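PDB 1FFV: cutm, flavoprotein of carbon monoxide dehydrogenase from Hydrogenophaga pseudoflava, which binds FAD and probably passes electrons from carbon monoxide oxidation, carried out elsewhere in the enzyme complex, on to an external acceptor. Local coordinates for residues C254-D259 and Y266-A271. Numbering follows the deposited sequence.
Sequences CEPAED and YKTAMA
Cys254 and Thr268 bring their CA atoms within 6.1 Å of each other, and Pro256 and Lys267 within 6.4 Å, so the extended loop 254-259 passes close beside the first turns of helix 264-285. Residues 266-271 are helical, with Ala271 N bonded to Lys267 O. Lys267 carries the polar half. Its CG is anti to the carbonyl carbon (chi1 -64°) and the chain beyond is fully extended, which takes NZ past Pro256 to the loop. There Lys267 NZ donates to Ala257 O at 2.8 Å, almost in line with the carbonyl (C=O...N 165°). Lys267 NZ also forms a salt bridge to Asp259 OD1 at 3.0 Å, approaching from above the carboxylate plane, 45° out of it. Asp259 OD1 also accepts from Arg261 N. Nearer the helix, Pro256 CB rests on Lys267 CB at 3.7 Å, while Pro256 CG lies 3.5 Å from Thr268 OG1, a hydroxyl bonded to Ala264 O. Cys254 SG meets Ala271 CB at 3.7 Å, and both side chains touch Val219. Without the ammonium group, as with an alanine at Lys267, Ala257 O and the Asp259 carboxylate would probably lose the charge that ties them to the helix. The chemistry thus divides: van der Waals packing seats Cys254 and Pro256 on the helix, partly against the Thr268 hydroxyl, and one ammonium group holds the exposed end of this helix-to-helix connection in the C-terminal domain.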
loop_
_atom_site.group_PDB
_atom_site.type_symbol
_atom_site.label_atom_id
_atom_site.label_comp_id
_atom_site.label_asym_id
_atom_site.label_seq_id
_atom_site.Cartn_x
_atom_site.Cartn_y
_atom_site.Cartn_z
ATOM N N CYS C 254 -52.842 -24.615 25.309
ATOM C CA CYS C 254 -51.906 -23.779 24.560
ATOM C C CYS C 254 -52.363 -22.319 24.545
ATOM O O CYS C 254 -53.560 -22.040 24.566
ATOM C CB CYS C 254 -51.759 -24.288 23.128
ATOM S SG CYS C 254 -50.864 -25.846 22.981
ATOM N N GLU C 255 -51.402 -21.400 24.593
ATOM C CA GLU C 255 -51.664 -19.953 24.547
ATOM C C GLU C 255 -50.457 -19.393 23.795
ATOM O O GLU C 255 -49.717 -18.556 24.320
ATOM C CB GLU C 255 -51.692 -19.345 25.956
ATOM C CG GLU C 255 -52.116 -20.289 27.073
ATOM N N PRO C 256 -50.271 -19.810 22.531
ATOM C CA PRO C 256 -49.133 -19.355 21.726
ATOM C C PRO C 256 -49.137 -17.895 21.344
ATOM O O PRO C 256 -50.192 -17.285 21.187
ATOM C CB PRO C 256 -49.216 -20.237 20.477
ATOM C CG PRO C 256 -50.164 -21.371 20.872
ATOM C CD PRO C 256 -51.156 -20.660 21.722
ATOM N N ALA C 257 -47.937 -17.344 21.215
ATOM C CA ALA C 257 -47.749 -15.962 20.801
ATOM C C ALA C 257 -47.540 -15.971 19.287
ATOM O O ALA C 257 -46.848 -16.837 18.742
ATOM C CB ALA C 257 -46.536 -15.364 21.491
ATOM N N GLU C 258 -48.182 -15.035 18.605
ATOM C CA GLU C 258 -48.046 -14.944 17.165
ATOM C C GLU C 258 -46.796 -14.171 16.767
ATOM O O GLU C 258 -46.573 -13.054 17.241
ATOM C CB GLU C 258 -49.276 -14.282 16.559
ATOM C CG GLU C 258 -49.014 -13.730 15.161
ATOM C CD GLU C 258 -50.267 -13.384 14.413
ATOM O OE1 GLU C 258 -50.139 -13.130 13.196
ATOM O OE2 GLU C 258 -51.395 -13.361 15.002
ATOM N N ASP C 259 -45.957 -14.809 15.954
ATOM C CA ASP C 259 -44.738 -14.195 15.432
ATOM C C ASP C 259 -44.387 -14.783 14.064
ATOM O O ASP C 259 -45.251 -15.349 13.393
ATOM C CB ASP C 259 -43.558 -14.290 16.413
ATOM C CG ASP C 259 -43.245 -15.711 16.840
ATOM O OD1 ASP C 259 -43.359 -16.651 16.024
ATOM O OD2 ASP C 259 -42.860 -15.882 18.015
ATOM N N TYR C 266 -51.537 -22.254 13.918
ATOM C CA TYR C 266 -50.499 -23.200 13.518
ATOM C C TYR C 266 -49.719 -23.791 14.696
ATOM O O TYR C 266 -49.499 -25.008 14.748
ATOM C CB TYR C 266 -49.523 -22.542 12.533
ATOM C CG TYR C 266 -48.437 -23.465 12.004
ATOM C CD1 TYR C 266 -48.764 -24.641 11.329
ATOM C CD2 TYR C 266 -47.090 -23.148 12.148
ATOM C CE1 TYR C 266 -47.782 -25.473 10.806
ATOM C CE2 TYR C 266 -46.096 -23.974 11.627
ATOM C CZ TYR C 266 -46.453 -25.137 10.954
ATOM O OH TYR C 266 -45.491 -25.959 10.414
ATOM N N LYS C 267 -49.299 -22.944 15.632
ATOM C CA LYS C 267 -48.529 -23.434 16.778
ATOM C C LYS C 267 -49.315 -24.421 17.628
ATOM O O LYS C 267 -48.779 -25.447 18.046
ATOM C CB LYS C 267 -47.999 -22.279 17.627
ATOM C CG LYS C 267 -46.998 -21.403 16.888
ATOM C CD LYS C 267 -46.403 -20.348 17.797
ATOM C CE LYS C 267 -45.507 -19.396 17.024
ATOM N NZ LYS C 267 -44.757 -18.492 17.928
ATOM N N THR C 268 -50.601 -24.143 17.825
ATOM C CA THR C 268 -51.461 -25.023 18.601
ATOM C C THR C 268 -51.583 -26.365 17.898
ATOM O O THR C 268 -51.389 -27.414 18.516
ATOM C CB THR C 268 -52.861 -24.422 18.792
ATOM O OG1 THR C 268 -52.769 -23.286 19.657
ATOM C CG2 THR C 268 -53.804 -25.434 19.420
ATOM N N ALA C 269 -51.878 -26.324 16.600
ATOM C CA ALA C 269 -52.021 -27.541 15.803
ATOM C C ALA C 269 -50.727 -28.342 15.821
ATOM O O ALA C 269 -50.749 -29.567 15.937
ATOM C CB ALA C 269 -52.412 -27.201 14.372
ATOM N N MET C 270 -49.598 -27.646 15.738
ATOM C CA MET C 270 -48.309 -28.319 15.754
ATOM C C MET C 270 -47.977 -28.907 17.122
ATOM O O MET C 270 -47.348 -29.963 17.210
ATOM C CB MET C 270 -47.214 -27.386 15.255
ATOM C CG MET C 270 -47.367 -27.046 13.771
ATOM S SD MET C 270 -47.436 -28.517 12.709
ATOM C CE MET C 270 -49.196 -28.651 12.395
ATOM N N ALA C 271 -48.444 -28.249 18.181
ATOM C CA ALA C 271 -48.225 -28.738 19.539
ATOM C C ALA C 271 -48.887 -30.114 19.676
ATOM O O ALA C 271 -48.273 -31.060 20.172
ATOM C CB ALA C 271 -48.805 -27.768 20.551
#